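Local coordinates for protein acetyltransferase (Escherichia coli, PDB 7BYY) that acetylates aminoacyl-tRNAs, probably glycyl-tRNA among them, as a GNAT-family toxin using acetyl-CoA as the acetyl donor, at residues P35-D38 with K39-A43; M170-A173 with I174-L178. The protein carries 1 engineered substitution. All coordinates share one frame; numbering follows the deposited sequence.

Overall arrangement
From the N terminus the chain makes strand 13-17, then a loop leading to helix 35-50, whose first two turns form contact 1. Three antiparallel strands (55-61, 67-79 and 94-105), helix 114-132 and strand 137-142 follow before strand 168-173 runs directly into helix 174-187 at contact 2. Both contacts are local and in series; each joins consecutive residues, so neither closes a loop and they do not nest or cross. The centres of contacts 1 and 2 are about 27 Å apart, on opposite sides of the chain's centre. Contact 1 sets a helix on strands 67-79 and 94-105, while contact 2 joins the last strand to the C-terminal helix, both packing on helix 114-132.

Contact 1: P35-D38 with K39-A43; sequences PVID and KFVRA
Residues 35-43 wind through the opening turns of helix 35-50, with the amides of K39, F40, V41 and R42 bonded to the carbonyls of P35, V36, I37 and D38. The K39 N to P35 O bond measures 3.0 Å and is nearly straight, at 170°. I37 O takes V41 N at 3.2 Å and also a weak bond from F40 N, so a single carbonyl serves two successive amides. A wider pi-type turn follows at 40-43.

D38 and R42 make an i to i+4 salt bridge on the first helix after the first strand of the GNAT fold, running side by side and pointing the same way. The R42 CG lies anti to its carbonyl carbon (chi1 -65°), which carries the chain back along the helix, and a bend at chi3 turns the guanidinium toward the carboxylate. D38 O lies at the guanidinium edge, near its plane. NH2 ends 3.7 Å from D38 OD2, a long salt bridge, with the two planes turned 64° apart. The other carboxylate oxygen, OD1, accepts a hydrogen bond from C32 N. D31 OD1 lies close to OD2, where R42 may offset the like charge. On the apolar side of the turn, the CG2 methyls of I37 and V41 approach to 4.3 Å.

Just before the helix, N34 OD1 accepts weak bonds from the amides of V36 and I37, in the manner of an N-cap. From this start the helix lies on the central sheet: V41 packs on L67 and I70 and F40 on T72, all of strand 67-79, while I37 and F40 reach M102 of strand 94-105. Loop residues Q27 and F30 also touch V41, and Q29 touches R42.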
ATOM      1  N   PRO A  35      21.530   4.090 -17.007  1.00 46.86           N
ATOM      2  CA  PRO A  35      21.413   5.540 -17.239  1.00 43.95           C
ATOM      3  C   PRO A  35      20.069   6.117 -16.831  1.00 40.98           C
ATOM      4  O   PRO A  35      20.017   7.267 -16.380  1.00 40.86           O
ATOM      5  CB  PRO A  35      21.655   5.673 -18.750  1.00 45.37           C
ATOM      6  CG  PRO A  35      21.357   4.323 -19.310  1.00 47.40           C
ATOM      7  CD  PRO A  35      21.771   3.345 -18.253  1.00 46.77           C
ATOM      8  N   VAL A  36      18.979   5.358 -16.968  1.00 40.54           N
ATOM      9  CA  VAL A  36      17.677   5.851 -16.526  1.00 42.17           C
ATOM     10  C   VAL A  36      17.671   6.045 -15.014  1.00 48.34           C
ATOM     11  O   VAL A  36      17.261   7.098 -14.509  1.00 50.24           O
ATOM     12  CB  VAL A  36      16.557   4.898 -16.981  1.00 39.77           C
ATOM     13  CG1 VAL A  36      15.281   5.165 -16.198  1.00 38.53           C
ATOM     14  CG2 VAL A  36      16.304   5.049 -18.471  1.00 41.85           C
ATOM     15  N   ILE A  37      18.138   5.038 -14.270  1.00 49.08           N
ATOM     16  CA  ILE A  37      18.221   5.164 -12.817  1.00 47.00           C
ATOM     17  C   ILE A  37      19.213   6.255 -12.432  1.00 49.62           C
ATOM     18  O   ILE A  37      19.012   6.977 -11.447  1.00 48.43           O
ATOM     19  CB  ILE A  37      18.591   3.808 -12.185  1.00 43.77           C
ATOM     20  CG1 ILE A  37      17.625   2.719 -12.657  1.00 45.31           C
ATOM     21  CG2 ILE A  37      18.582   3.898 -10.665  1.00 37.70           C
ATOM     22  CD1 ILE A  37      17.824   1.382 -11.971  1.00 44.74           C
ATOM     23  N   ASP A  38      20.291   6.400 -13.206  1.00 54.35           N
ATOM     24  CA  ASP A  38      21.283   7.437 -12.934  1.00 55.98           C
ATOM     25  C   ASP A  38      20.650   8.821 -12.944  1.00 55.98           C
ATOM     26  O   ASP A  38      20.776   9.586 -11.983  1.00 58.20           O
ATOM     27  CB  ASP A  38      22.416   7.371 -13.958  1.00 63.07           C
ATOM     28  CG  ASP A  38      23.417   6.280 -13.656  1.00 68.66           C
ATOM     29  OD1 ASP A  38      23.288   5.620 -12.605  1.00 69.93           O
ATOM     30  OD2 ASP A  38      24.346   6.090 -14.471  1.00 72.14           O
ATOM     31  N   LYS A  39      19.972   9.166 -14.042  1.00 53.34           N
ATOM     32  CA  LYS A  39      19.372  10.487 -14.158  1.00 52.69           C
ATOM     33  C   LYS A  39      18.242  10.705 -13.159  1.00 47.03           C
ATOM     34  O   LYS A  39      17.963  11.855 -12.803  1.00 45.08           O
ATOM     35  CB  LYS A  39      18.867  10.708 -15.585  1.00 59.52           C
ATOM     36  CG  LYS A  39      18.780  12.175 -15.987  1.00 67.42           C
ATOM     37  CD  LYS A  39      20.093  12.905 -15.715  1.00 72.02           C
ATOM     38  CE  LYS A  39      19.995  14.384 -16.065  1.00 75.19           C
ATOM     39  NZ  LYS A  39      20.081  14.629 -17.533  1.00 77.98           N
ATOM     40  N   PHE A  40      17.593   9.635 -12.694  1.00 44.04           N
ATOM     41  CA  PHE A  40      16.520   9.793 -11.718  1.00 42.86           C
ATOM     42  C   PHE A  40      17.067  10.250 -10.373  1.00 42.91           C
ATOM     43  O   PHE A  40      16.556  11.202  -9.773  1.00 41.77           O
ATOM     44  CB  PHE A  40      15.748   8.486 -11.556  1.00 42.84           C
ATOM     45  CG  PHE A  40      14.726   8.526 -10.454  1.00 43.57           C
ATOM     46  CD1 PHE A  40      15.032   8.062  -9.186  1.00 42.77           C
ATOM     47  CD2 PHE A  40      13.462   9.039 -10.686  1.00 45.82           C
ATOM     48  CE1 PHE A  40      14.094   8.105  -8.169  1.00 42.79           C
ATOM     49  CE2 PHE A  40      12.517   9.084  -9.674  1.00 45.80           C
ATOM     50  CZ  PHE A  40      12.834   8.614  -8.414  1.00 43.90           C
ATOM     51  N   VAL A  41      18.100   9.567  -9.879  1.00 44.59           N
ATOM     52  CA  VAL A  41      18.657   9.899  -8.572  1.00 44.93           C
ATOM     53  C   VAL A  41      19.300  11.280  -8.599  1.00 46.29           C
ATOM     54  O   VAL A  41      19.162  12.060  -7.647  1.00 45.16           O
ATOM     55  CB  VAL A  41      19.659   8.814  -8.133  1.00 43.93           C
ATOM     56  CG1 VAL A  41      20.193   9.108  -6.739  1.00 44.76           C
ATOM     57  CG2 VAL A  41      19.015   7.437  -8.192  1.00 39.34           C
ATOM     58  N   ARG A  42      20.002  11.610  -9.686  1.00 46.69           N
ATOM     59  CA  ARG A  42      20.706  12.887  -9.738  1.00 47.51           C
ATOM     60  C   ARG A  42      19.737  14.061  -9.705  1.00 47.18           C
ATOM     61  O   ARG A  42      19.937  15.013  -8.944  1.00 47.57           O
ATOM     62  CB  ARG A  42      21.574  12.964 -10.991  1.00 49.53           C
ATOM     63  CG  ARG A  42      22.703  11.965 -11.035  1.00 50.01           C
ATOM     64  CD  ARG A  42      23.540  12.182 -12.285  1.00 53.99           C
ATOM     65  NE  ARG A  42      23.966  10.927 -12.892  1.00 58.67           N
ATOM     66  CZ  ARG A  42      25.164  10.735 -13.436  1.00 64.03           C
ATOM     67  NH1 ARG A  42      26.050  11.720 -13.442  1.00 65.78           N
ATOM     68  NH2 ARG A  42      25.477   9.557 -13.960  1.00 67.02           N
ATOM     69  N   ALA A  43      18.671  14.002 -10.502  1.00 46.24           N
ATOM     70  CA  ALA A  43      17.826  15.161 -10.752  1.00 47.95           C
ATOM     71  C   ALA A  43      16.419  15.063 -10.177  1.00 48.07           C
ATOM     72  O   ALA A  43      15.840  16.096  -9.837  1.00 51.59           O
ATOM     73  CB  ALA A  43      17.717  15.419 -12.260  1.00 49.24           C
TER

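Contact 2: M170-A173 with I174-L178; sequences MFLA and IQHIL
A strand-to-helix junction without an intervening loop, this contact lies where strand 168-173, which matches the last strand of the GNAT core, passes into the C-terminal helix 174-187. The short strand and helix axes diverge by 63° and come within 5.7 Å. A173 is at the N-cap position, although its methyl offers no side-chain cap. Its carbonyl oxygen faces the first turn and accepts two weak bonds, from H176 N at 3.3 Å and from I177 N at 3.4 Å. Within the helix, L178 N is bonded to I174 O, continuing the turn.

The apolar side-chain contact is made by L172 with I177. With CG anti to the backbone N (chi1 -179°), the forked end of L172 is carried toward the helix, and each methyl finds a separate neighbour. CD2 meets CG1 of I177 at 3.7 Å. CD1 lies 3.9 Å from CB of H176, at the edge of the imidazole and near the ring plane. The same I177 CG1 also lies against the A173 carbonyl oxygen that receives both amides. Q175, exposed, bends at chi2 (83°) and turns its amide back beside the A173 methyl. The H176 ring meets this methyl obliquely, with H176 ND1 at 4.0 Å from A173 CB.

The backbone around the junction is anchored to the sheet on both sides: M170 pairs with L140 and L172 with V138 of strand 137-142, F171 pairs with V156 of strand 156-157, and I174 is bonded to K136. The apolar residues close against helix 114-132, where L172 and I177 share F123, I174 touches H130 and L178 touches K127. I177 also rests on V138, so it contacts both strand 137-142 and helix 114-132.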
ATOM      1  N   MET A 170       8.025  -9.302 -13.414  1.00 39.12           N
ATOM      2  CA  MET A 170       8.414 -10.347 -12.477  1.00 42.55           C
ATOM      3  C   MET A 170       7.632 -10.164 -11.183  1.00 41.22           C
ATOM      4  O   MET A 170       7.250  -9.046 -10.823  1.00 37.76           O
ATOM      5  CB  MET A 170       9.928 -10.332 -12.198  1.00 41.89           C
ATOM      6  CG  MET A 170      10.798 -10.366 -13.451  1.00 39.94           C
ATOM      7  SD  MET A 170      12.526 -10.763 -13.110  1.00 39.88           S
ATOM      8  CE  MET A 170      12.409 -12.505 -12.710  1.00 41.20           C
ATOM      9  N   PHE A 171       7.393 -11.273 -10.485  1.00 43.54           N
ATOM     10  CA  PHE A 171       6.533 -11.272  -9.311  1.00 42.60           C
ATOM     11  C   PHE A 171       7.117 -12.176  -8.236  1.00 42.63           C
ATOM     12  O   PHE A 171       7.728 -13.207  -8.531  1.00 42.78           O
ATOM     13  CB  PHE A 171       5.109 -11.728  -9.662  1.00 42.46           C
ATOM     14  CG  PHE A 171       4.145 -11.667  -8.508  1.00 42.13           C
ATOM     15  CD1 PHE A 171       3.550 -10.468  -8.146  1.00 41.09           C
ATOM     16  CD2 PHE A 171       3.827 -12.810  -7.790  1.00 40.83           C
ATOM     17  CE1 PHE A 171       2.660 -10.409  -7.090  1.00 39.38           C
ATOM     18  CE2 PHE A 171       2.938 -12.757  -6.730  1.00 39.64           C
ATOM     19  CZ  PHE A 171       2.354 -11.556  -6.380  1.00 38.34           C
ATOM     20  N   LEU A 172       6.919 -11.776  -6.980  1.00 40.83           N
ATOM     21  CA  LEU A 172       7.338 -12.566  -5.824  1.00 40.39           C
ATOM     22  C   LEU A 172       6.246 -12.463  -4.767  1.00 37.46           C
ATOM     23  O   LEU A 172       6.007 -11.379  -4.228  1.00 32.52           O
ATOM     24  CB  LEU A 172       8.678 -12.081  -5.275  1.00 39.23           C
ATOM     25  CG  LEU A 172       9.236 -12.841  -4.072  1.00 38.54           C
ATOM     26  CD1 LEU A 172       9.421 -14.316  -4.406  1.00 38.22           C
ATOM     27  CD2 LEU A 172      10.546 -12.222  -3.616  1.00 38.07           C
ATOM     28  N   ALA A 173       5.593 -13.584  -4.469  1.00 39.71           N
ATOM     29  CA  ALA A 173       4.478 -13.582  -3.535  1.00 38.69           C
ATOM     30  C   ALA A 173       4.947 -13.214  -2.128  1.00 41.78           C
ATOM     31  O   ALA A 173       6.116 -13.379  -1.767  1.00 44.56           O
ATOM     32  CB  ALA A 173       3.788 -14.946  -3.524  1.00 37.24           C
ATOM     33  N   ILE A 174       4.005 -12.711  -1.326  1.00 40.17           N
ATOM     34  CA  ILE A 174       4.346 -12.236   0.012  1.00 36.13           C
ATOM     35  C   ILE A 174       4.725 -13.396   0.926  1.00 35.25           C
ATOM     36  O   ILE A 174       5.531 -13.228   1.849  1.00 32.16           O
ATOM     37  CB  ILE A 174       3.187 -11.406   0.598  1.00 32.93           C
ATOM     38  CG1 ILE A 174       3.565 -10.838   1.968  1.00 29.49           C
ATOM     39  CG2 ILE A 174       1.912 -12.240   0.692  1.00 31.91           C
ATOM     40  CD1 ILE A 174       4.850 -10.039   1.963  1.00 28.67           C
ATOM     41  N   GLN A 175       4.163 -14.584   0.690  1.00 42.13           N
ATOM     42  CA  GLN A 175       4.485 -15.734   1.530  1.00 47.24           C
ATOM     43  C   GLN A 175       5.974 -16.058   1.477  1.00 45.73           C
ATOM     44  O   GLN A 175       6.583 -16.396   2.499  1.00 45.94           O
ATOM     45  CB  GLN A 175       3.655 -16.946   1.101  1.00 54.93           C
ATOM     46  CG  GLN A 175       2.147 -16.767   1.261  1.00 61.80           C
ATOM     47  CD  GLN A 175       1.509 -16.036   0.087  1.00 65.47           C
ATOM     48  OE1 GLN A 175       2.132 -15.855  -0.959  1.00 64.62           O
ATOM     49  NE2 GLN A 175       0.260 -15.613   0.261  1.00 68.25           N
ATOM     50  N   HIS A 176       6.584 -15.939   0.296  1.00 42.43           N
ATOM     51  CA  HIS A 176       8.007 -16.228   0.166  1.00 42.09           C
ATOM     52  C   HIS A 176       8.872 -15.115   0.749  1.00 37.55           C
ATOM     53  O   HIS A 176       9.991 -15.380   1.202  1.00 37.52           O
ATOM     54  CB  HIS A 176       8.359 -16.467  -1.305  1.00 44.49           C
ATOM     55  CG  HIS A 176       7.504 -17.505  -1.968  1.00 46.07           C
ATOM     56  ND1 HIS A 176       6.932 -17.318  -3.208  1.00 47.03           N
ATOM     57  CD2 HIS A 176       7.121 -18.738  -1.560  1.00 47.37           C
ATOM     58  CE1 HIS A 176       6.234 -18.391  -3.535  1.00 48.17           C
ATOM     59  NE2 HIS A 176       6.333 -19.267  -2.552  1.00 48.21           N
ATOM     60  N   ILE A 177       8.381 -13.875   0.750  1.00 36.42           N
ATOM     61  CA  ILE A 177       9.150 -12.786   1.344  1.00 35.80           C
ATOM     62  C   ILE A 177       9.195 -12.930   2.860  1.00 40.29           C
ATOM     63  O   ILE A 177      10.247 -12.746   3.483  1.00 41.54           O
ATOM     64  CB  ILE A 177       8.566 -11.426   0.921  1.00 30.32           C
ATOM     65  CG1 ILE A 177       8.597 -11.287  -0.600  1.00 30.63           C
ATOM     66  CG2 ILE A 177       9.333 -10.289   1.573  1.00 29.21           C
ATOM     67  CD1 ILE A 177       8.152  -9.933  -1.090  1.00 29.52           C
ATOM     68  N   LEU A 178       8.057 -13.266   3.474  1.00 40.95           N
ATOM     69  CA  LEU A 178       8.027 -13.470   4.919  1.00 38.25           C
ATOM     70  C   LEU A 178       8.901 -14.649   5.329  1.00 40.87           C
ATOM     71  O   LEU A 178       9.672 -14.553   6.291  1.00 42.21           O
ATOM     72  CB  LEU A 178       6.588 -13.681   5.390  1.00 33.87           C
ATOM     73  CG  LEU A 178       5.607 -12.534   5.144  1.00 31.11           C
ATOM     74  CD1 LEU A 178       4.229 -12.876   5.688  1.00 31.20           C
ATOM     75  CD2 LEU A 178       6.127 -11.239   5.754  1.00 29.56           C
TER